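Local coordinates for IPT/TIG domain-containing protein BACOVA_02650 (Bacteroides ovatus, PDB 5E7G) that binds polysaccharide at the cell surface and probably captures xyloglucan before it is transported into the periplasm for degradation, at residues A[29-34]-A[61-66]; A[4-9]-A[83-88]. All coordinates share one frame; numbering follows the deposited sequence.

The two contacts illustrate how a small beta-sandwich is built: one pairs strands within a sheet, the other closes one sheet on the next. Contact 1 joins strands 29-35 and 61-65, centre to edge, in the three-stranded sheet 5-10, 29-35, 61-65. Contact 2 sets strand 5-10, the other edge of that sheet, against strand 82-86 of the four-stranded sheet. Their centres lie about 10 Å apart, and Val33 links them through probable backbone hydrogen bonds to His7 and Tyr8. Along the chain, both segments of contact 1 fall between those of contact 2. Both contacts belong to the N-terminal end of this elongated protein, remote from the glycan pocket in the C-terminal xyloglucan-binding domain.

Contact 1: A[29-34]-A[61-66]; sequences MIVVVG and SIILTV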
ATOM      1  N   MET A  29      21.966  24.494 -31.608  1.00 59.72           N
ATOM      2  CA  MET A  29      22.791  25.395 -32.404  1.00 60.22           C
ATOM      3  C   MET A  29      22.390  26.842 -32.172  1.00 52.66           C
ATOM      4  O   MET A  29      21.207  27.141 -32.035  1.00 60.99           O
ATOM      5  CB  MET A  29      22.663  25.042 -33.890  1.00 64.33           C
ATOM      6  CG  MET A  29      23.239  26.073 -34.868  1.00 65.34           C
ATOM      7  SD  MET A  29      23.015  25.586 -36.601  1.00 92.97           S
ATOM      8  CE  MET A  29      23.894  24.023 -36.627  1.00 76.07           C
ATOM      9  N   ILE A  30      23.374  27.735 -32.133  1.00 48.51           N
ATOM     10  CA  ILE A  30      23.094  29.163 -32.030  1.00 55.57           C
ATOM     11  C   ILE A  30      23.881  29.944 -33.073  1.00 53.70           C
ATOM     12  O   ILE A  30      24.874  29.456 -33.617  1.00 52.91           O
ATOM     13  CB  ILE A  30      23.422  29.723 -30.617  1.00 63.52           C
ATOM     14  CG1 ILE A  30      24.901  29.499 -30.270  1.00 57.77           C
ATOM     15  CG2 ILE A  30      22.509  29.083 -29.569  1.00 61.18           C
ATOM     16  CD1 ILE A  30      25.354  30.201 -28.989  1.00 59.43           C
ATOM     17  N   VAL A  31      23.410  31.152 -33.352  1.00 57.82           N
ATOM     18  CA  VAL A  31      24.099  32.081 -34.235  1.00 62.30           C
ATOM     19  C   VAL A  31      24.386  33.351 -33.471  1.00 58.82           C
ATOM     20  O   VAL A  31      23.462  34.029 -33.029  1.00 65.63           O
ATOM     21  CB  VAL A  31      23.270  32.429 -35.487  1.00 67.32           C
ATOM     22  CG1 VAL A  31      23.970  33.506 -36.316  1.00 65.19           C
ATOM     23  CG2 VAL A  31      23.027  31.190 -36.320  1.00 60.59           C
ATOM     24  N   VAL A  32      25.666  33.674 -33.320  1.00 66.00           N
ATOM     25  CA  VAL A  32      26.069  34.919 -32.680  1.00 65.80           C
ATOM     26  C   VAL A  32      26.219  35.983 -33.754  1.00 63.20           C
ATOM     27  O   VAL A  32      27.045  35.846 -34.654  1.00 56.01           O
ATOM     28  CB  VAL A  32      27.389  34.770 -31.897  1.00 62.32           C
ATOM     29  CG1 VAL A  32      27.705  36.054 -31.135  1.00 58.32           C
ATOM     30  CG2 VAL A  32      27.307  33.578 -30.938  1.00 56.13           C
ATOM     31  N   VAL A  33      25.404  37.030 -33.661  1.00 67.89           N
ATOM     32  CA  VAL A  33      25.418  38.122 -34.630  1.00 65.56           C
ATOM     33  C   VAL A  33      26.017  39.388 -34.030  1.00 63.39           C
ATOM     34  O   VAL A  33      25.662  39.800 -32.921  1.00 66.03           O
ATOM     35  CB  VAL A  33      24.001  38.428 -35.148  1.00 67.80           C
ATOM     36  CG1 VAL A  33      24.027  39.596 -36.135  1.00 66.35           C
ATOM     37  CG2 VAL A  33      23.406  37.188 -35.806  1.00 61.19           C
ATOM     38  N   GLY A  34      26.924  40.005 -34.782  1.00 62.78           N
ATOM     39  CA  GLY A  34      27.592  41.214 -34.347  1.00 66.43           C
ATOM     40  C   GLY A  34      28.545  41.758 -35.398  1.00 68.49           C
ATOM     41  O   GLY A  34      28.298  41.623 -36.598  1.00 74.26           O
ATOM     42  N   SER A  61      29.123  37.034 -38.133  1.00 58.92           N
ATOM     43  CA  SER A  61      28.434  35.901 -37.531  1.00 60.49           C
ATOM     44  C   SER A  61      29.371  34.807 -37.041  1.00 60.27           C
ATOM     45  O   SER A  61      30.408  34.541 -37.651  1.00 53.14           O
ATOM     46  CB  SER A  61      27.446  35.289 -38.528  1.00 64.02           C
ATOM     47  OG  SER A  61      28.117  34.545 -39.540  1.00 67.17           O
ATOM     48  N   ILE A  62      28.976  34.184 -35.933  1.00 63.45           N
ATOM     49  CA  ILE A  62      29.569  32.935 -35.453  1.00 61.91           C
ATOM     50  C   ILE A  62      28.465  31.900 -35.300  1.00 61.66           C
ATOM     51  O   ILE A  62      27.465  32.167 -34.628  1.00 61.73           O
ATOM     52  CB  ILE A  62      30.282  33.085 -34.081  1.00 65.82           C
ATOM     53  CG1 ILE A  62      31.345  34.185 -34.126  1.00 69.51           C
ATOM     54  CG2 ILE A  62      30.905  31.748 -33.642  1.00 48.10           C
ATOM     55  CD1 ILE A  62      32.489  33.885 -35.061  1.00 74.78           C
ATOM     56  N   ILE A  63      28.642  30.734 -35.914  1.00 49.91           N
ATOM     57  CA  ILE A  63      27.735  29.610 -35.705  1.00 51.93           C
ATOM     58  C   ILE A  63      28.449  28.502 -34.943  1.00 53.82           C
ATOM     59  O   ILE A  63      29.495  28.003 -35.367  1.00 58.72           O
ATOM     60  CB  ILE A  63      27.192  29.026 -37.025  1.00 68.14           C
ATOM     61  CG1 ILE A  63      26.651  30.136 -37.935  1.00 70.13           C
ATOM     62  CG2 ILE A  63      26.104  27.990 -36.726  1.00 62.65           C
ATOM     63  CD1 ILE A  63      26.245  29.648 -39.322  1.00 63.49           C
ATOM     64  N   LEU A  64      27.864  28.114 -33.818  1.00 47.47           N
ATOM     65  CA  LEU A  64      28.396  27.032 -33.004  1.00 49.47           C
ATOM     66  C   LEU A  64      27.228  26.335 -32.327  1.00 48.22           C
ATOM     67  O   LEU A  64      26.081  26.772 -32.451  1.00 47.02           O
ATOM     68  CB  LEU A  64      29.396  27.548 -31.961  1.00 51.56           C
ATOM     69  CG  LEU A  64      28.845  28.437 -30.836  1.00 55.36           C
ATOM     70  CD1 LEU A  64      29.817  28.464 -29.664  1.00 53.49           C
ATOM     71  CD2 LEU A  64      28.572  29.858 -31.325  1.00 55.90           C
ATOM     72  N   THR A  65      27.524  25.254 -31.616  1.00 44.52           N
ATOM     73  CA  THR A  65      26.508  24.539 -30.850  1.00 56.33           C
ATOM     74  C   THR A  65      26.897  24.499 -29.372  1.00 53.70           C
ATOM     75  O   THR A  65      28.034  24.174 -29.017  1.00 49.77           O
ATOM     76  CB  THR A  65      26.295  23.099 -31.383  1.00 57.87           C
ATOM     77  OG1 THR A  65      27.453  22.303 -31.115  1.00 67.20           O
ATOM     78  CG2 THR A  65      26.026  23.109 -32.889  1.00 51.23           C
ATOM     79  N   VAL A  66      25.948  24.863 -28.518  1.00 53.42           N
ATOM     80  CA  VAL A  66      26.155  24.821 -27.080  1.00 49.12           C
ATOM     81  C   VAL A  66      26.408  23.369 -26.667  1.00 55.24           C
ATOM     82  O   VAL A  66      25.546  22.517 -26.877  1.00 59.78           O
ATOM     83  CB  VAL A  66      24.943  25.372 -26.316  1.00 48.29           C
ATOM     84  CG1 VAL A  66      25.210  25.363 -24.806  1.00 48.43           C
ATOM     85  CG2 VAL A  66      24.600  26.776 -26.803  1.00 44.65           C
TER
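With CG1 of Ile30 between its backbone N and carbonyl carbon (chi1 59°) and CG of Leu64 placed likewise (chi1 67°), the two side chains rise from the sheet alongside each other, their branches in touch. Ile30 CG1 meets Leu64 CD2 at 3.8 Å, and the chain, extended beyond CG1, carries Ile30 CD1 on to Val66 CG2, 4.1 Å away. The same Leu64 CD2 has a second neighbour in Val32 CG2 at 3.9 Å, so this one methyl touches both Ile30 and Val32, seated against the notch between them. Beneath these branches the backbones form an antiparallel ladder. Ile30 and Leu64 make a hydrogen-bonded pair, Ile30 N reaching Leu64 O at 2.9 Å with a nearly linear N-H...O angle of 174°; the return bond from Leu64 N to Ile30 O is longer, at 3.3 Å. Val32 and Ile62 are bonded in both directions. This is the pairing of a central strand with an edge strand in an IPT/TIG domain, an immunoglobulin-like sandwich, and the face bearing Ile30, Val32, Ile62 and Leu64 turns inward, toward Ile83 and Ile85 of the opposing sheet. Cutting Ile30 back to an alanine is likely to deprive Leu64 CD2 and Val66 CG2 of their shared neighbour and to open a gap facing Ile83. On the outer face, Met29 runs extended to SD, which rests on Ile63 CG2 at 3.9 Å, while Val31 CG2 lies alongside Ile63 CG1. Beyond them, Ser61 OG hydrogen-bonds Thr58 OG1.

Contact 2: A[4-9]-A[83-88]; sequences PVIHYI and IRIETE
Ile6 and Ile9 stand three positions apart, yet both point toward Ile85 and Ile83 of strand 83-86, because a classic beta bulge, with His7 and Tyr8 both facing Val33, puts an extra residue between them. They meet their partners through methyl groups, with no hydrogen bond across, between strand axes that approach no closer than 9.0 Å. Each of these two isoleucines reaches inward with its longer branch. In Ile6, CG1 sits beside the backbone N and anti to the carbonyl carbon (chi1 -63°), and an extended second torsion sends CD1 out to Ile85 CD1, 3.8 Å away, the two chains meeting end to end at an angle. Ile9 repeats the conformation, but its CD1 finds the short branch of Ile83, with CG2 at 3.7 Å. At the other end of the contact the Pro4 ring lays CB on Thr87 CG2, 3.7 Å away. The threonine keeps its methyl on the proline while its OG1 accepts a hydrogen bond from Gly90 N, which holds the hydroxyl in the turn that follows. Arg84 and Glu86 point the other way, Arg84 NE to Glu86 OE2 at 3.5 Å, a weak bond within a salt bridge; Glu86 OE1 hydrogen-bonds Tyr44 OH. Aliphatic side chains meeting between two sheets packed face to face form the core of a beta-sandwich. Val32 of strand 29-35 touches both Ile6 and Ile83, Tyr94 of strand 91-95 touches Ile6, Ile9 and Ile83, and strand 42-45 pairs with 82-86 by a backbone hydrogen bond between Tyr44 and Arg84, its Ile45 packing on Ile83.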
ATOM      1  N   PRO A   4      35.503  43.990 -31.247  1.00 72.66           N
ATOM      2  CA  PRO A   4      34.410  43.068 -31.578  1.00 66.23           C
ATOM      3  C   PRO A   4      33.164  43.354 -30.748  1.00 59.44           C
ATOM      4  O   PRO A   4      33.269  43.861 -29.633  1.00 65.28           O
ATOM      5  CB  PRO A   4      34.998  41.691 -31.247  1.00 57.63           C
ATOM      6  CG  PRO A   4      36.038  41.957 -30.234  1.00 57.39           C
ATOM      7  CD  PRO A   4      36.615  43.298 -30.573  1.00 65.22           C
ATOM      8  N   VAL A   5      31.999  43.036 -31.300  1.00 56.17           N
ATOM      9  CA  VAL A   5      30.730  43.346 -30.657  1.00 56.16           C
ATOM     10  C   VAL A   5      29.732  42.228 -30.928  1.00 62.39           C
ATOM     11  O   VAL A   5      29.820  41.552 -31.952  1.00 63.81           O
ATOM     12  CB  VAL A   5      30.165  44.695 -31.162  1.00 65.33           C
ATOM     13  CG1 VAL A   5      28.749  44.947 -30.639  1.00 59.49           C
ATOM     14  CG2 VAL A   5      31.089  45.837 -30.757  1.00 61.75           C
ATOM     15  N   ILE A   6      28.802  42.032 -29.997  1.00 61.23           N
ATOM     16  CA  ILE A   6      27.712  41.072 -30.160  1.00 67.75           C
ATOM     17  C   ILE A   6      26.390  41.800 -29.978  1.00 68.98           C
ATOM     18  O   ILE A   6      26.156  42.408 -28.935  1.00 59.57           O
ATOM     19  CB  ILE A   6      27.806  39.902 -29.149  1.00 62.21           C
ATOM     20  CG1 ILE A   6      29.088  39.099 -29.377  1.00 46.68           C
ATOM     21  CG2 ILE A   6      26.581  38.982 -29.258  1.00 58.05           C
ATOM     22  CD1 ILE A   6      29.393  38.132 -28.272  1.00 47.84           C
ATOM     23  N   HIS A   7      25.531  41.726 -30.989  1.00 67.57           N
ATOM     24  CA  HIS A   7      24.258  42.441 -30.972  1.00 65.41           C
ATOM     25  C   HIS A   7      23.128  41.570 -30.429  1.00 63.25           C
ATOM     26  O   HIS A   7      22.263  42.048 -29.697  1.00 68.05           O
ATOM     27  CB  HIS A   7      23.919  42.950 -32.378  1.00 73.14           C
ATOM     28  CG  HIS A   7      24.748  44.123 -32.811  1.00 75.20           C
ATOM     29  ND1 HIS A   7      25.436  44.154 -34.005  1.00 72.09           N
ATOM     30  CD2 HIS A   7      25.001  45.307 -32.202  1.00 75.22           C
ATOM     31  CE1 HIS A   7      26.078  45.304 -34.113  1.00 65.85           C
ATOM     32  NE2 HIS A   7      25.829  46.021 -33.033  1.00 73.35           N
ATOM     33  N   TYR A   8      23.136  40.288 -30.782  1.00 67.53           N
ATOM     34  CA  TYR A   8      22.093  39.369 -30.334  1.00 69.76           C
ATOM     35  C   TYR A   8      22.457  37.926 -30.688  1.00 73.73           C
ATOM     36  O   TYR A   8      23.467  37.676 -31.352  1.00 66.20           O
ATOM     37  CB  TYR A   8      20.737  39.741 -30.960  1.00 74.49           C
ATOM     38  CG  TYR A   8      20.627  39.455 -32.448  1.00 66.36           C
ATOM     39  CD1 TYR A   8      20.083  38.261 -32.904  1.00 74.00           C
ATOM     40  CD2 TYR A   8      21.060  40.380 -33.394  1.00 70.59           C
ATOM     41  CE1 TYR A   8      19.974  37.989 -34.261  1.00 75.06           C
ATOM     42  CE2 TYR A   8      20.957  40.118 -34.758  1.00 66.16           C
ATOM     43  CZ  TYR A   8      20.412  38.921 -35.183  1.00 75.02           C
ATOM     44  OH  TYR A   8      20.301  38.642 -36.531  1.00 82.32           O
ATOM     45  N   ILE A   9      21.627  36.984 -30.247  1.00 69.49           N
ATOM     46  CA  ILE A   9      21.838  35.571 -30.542  1.00 66.69           C
ATOM     47  C   ILE A   9      20.550  34.913 -31.030  1.00 68.60           C
ATOM     48  O   ILE A   9      19.510  35.009 -30.381  1.00 79.61           O
ATOM     49  CB  ILE A   9      22.370  34.823 -29.305  1.00 67.67           C
ATOM     50  CG1 ILE A   9      23.765  35.345 -28.950  1.00 67.26           C
ATOM     51  CG2 ILE A   9      22.428  33.313 -29.563  1.00 70.65           C
ATOM     52  CD1 ILE A   9      24.313  34.815 -27.655  1.00 66.49           C
ATOM     53  N   ILE A  83      28.208  34.256 -23.083  1.00 46.51           N
ATOM     54  CA  ILE A  83      29.103  33.766 -24.109  1.00 43.83           C
ATOM     55  C   ILE A  83      30.199  34.818 -24.291  1.00 48.70           C
ATOM     56  O   ILE A  83      29.913  36.014 -24.358  1.00 48.95           O
ATOM     57  CB  ILE A  83      28.365  33.473 -25.431  1.00 45.57           C
ATOM     58  CG1 ILE A  83      29.335  32.925 -26.474  1.00 46.89           C
ATOM     59  CG2 ILE A  83      27.651  34.713 -25.957  1.00 46.64           C
ATOM     60  CD1 ILE A  83      28.640  32.321 -27.680  1.00 53.55           C
ATOM     61  N   ARG A  84      31.449  34.370 -24.319  1.00 41.78           N
ATOM     62  CA  ARG A  84      32.595  35.264 -24.441  1.00 51.47           C
ATOM     63  C   ARG A  84      33.373  34.941 -25.713  1.00 43.54           C
ATOM     64  O   ARG A  84      33.703  33.781 -25.970  1.00 43.19           O
ATOM     65  CB  ARG A  84      33.502  35.155 -23.204  1.00 41.37           C
ATOM     66  CG  ARG A  84      34.828  35.916 -23.297  1.00 48.47           C
ATOM     67  CD  ARG A  84      35.721  35.582 -22.111  1.00 45.01           C
ATOM     68  NE  ARG A  84      36.941  36.386 -22.060  1.00 48.60           N
ATOM     69  CZ  ARG A  84      37.068  37.518 -21.377  1.00 56.61           C
ATOM     70  NH1 ARG A  84      36.044  38.013 -20.683  1.00 43.88           N
ATOM     71  NH2 ARG A  84      38.227  38.164 -21.392  1.00 64.88           N
ATOM     72  N   ILE A  85      33.651  35.968 -26.507  1.00 40.40           N
ATOM     73  CA  ILE A  85      34.406  35.808 -27.743  1.00 52.51           C
ATOM     74  C   ILE A  85      35.704  36.597 -27.678  1.00 49.52           C
ATOM     75  O   ILE A  85      35.719  37.759 -27.272  1.00 49.25           O
ATOM     76  CB  ILE A  85      33.572  36.246 -28.965  1.00 56.65           C
ATOM     77  CG1 ILE A  85      32.463  35.223 -29.214  1.00 40.12           C
ATOM     78  CG2 ILE A  85      34.449  36.369 -30.209  1.00 49.75           C
ATOM     79  CD1 ILE A  85      31.480  35.621 -30.294  1.00 65.67           C
ATOM     80  N   GLU A  86      36.792  35.937 -28.068  1.00 44.54           N
ATOM     81  CA  GLU A  86      38.107  36.565 -28.165  1.00 50.42           C
ATOM     82  C   GLU A  86      38.596  36.561 -29.608  1.00 59.56           C
ATOM     83  O   GLU A  86      38.704  35.502 -30.239  1.00 53.44           O
ATOM     84  CB  GLU A  86      39.123  35.850 -27.268  1.00 51.82           C
ATOM     85  CG  GLU A  86      38.913  36.063 -25.772  1.00 50.65           C
ATOM     86  CD  GLU A  86      39.881  35.248 -24.929  1.00 56.61           C
ATOM     87  OE1 GLU A  86      40.679  34.473 -25.512  1.00 53.03           O
ATOM     88  OE2 GLU A  86      39.844  35.381 -23.686  1.00 49.27           O
ATOM     89  N   THR A  87      38.880  37.747 -30.134  1.00 56.38           N
ATOM     90  CA  THR A  87      39.426  37.863 -31.477  1.00 61.32           C
ATOM     91  C   THR A  87      40.933  37.951 -31.360  1.00 61.80           C
ATOM     92  O   THR A  87      41.494  37.673 -30.300  1.00 54.68           O
ATOM     93  CB  THR A  87      38.876  39.085 -32.231  1.00 53.87           C
ATOM     94  OG1 THR A  87      39.279  40.286 -31.567  1.00 65.40           O
ATOM     95  CG2 THR A  87      37.359  39.029 -32.299  1.00 60.56           C
ATOM     96  N   GLU A  88      41.581  38.312 -32.460  1.00 70.08           N
ATOM     97  CA  GLU A  88      43.024  38.488 -32.464  1.00 75.16           C
ATOM     98  C   GLU A  88      43.422  39.538 -31.435  1.00 75.23           C
ATOM     99  O   GLU A  88      44.481  39.438 -30.817  1.00 77.51           O
ATOM    100  CB  GLU A  88      43.517  38.896 -33.860  1.00 79.47           C
ATOM    101  CG  GLU A  88      45.027  39.129 -33.948  1.00 86.49           C
ATOM    102  CD  GLU A  88      45.832  37.900 -33.554  1.00 90.23           C
ATOM    103  OE1 GLU A  88      45.490  36.791 -34.024  1.00 87.29           O
ATOM    104  OE2 GLU A  88      46.799  38.043 -32.769  1.00 83.12           O
TER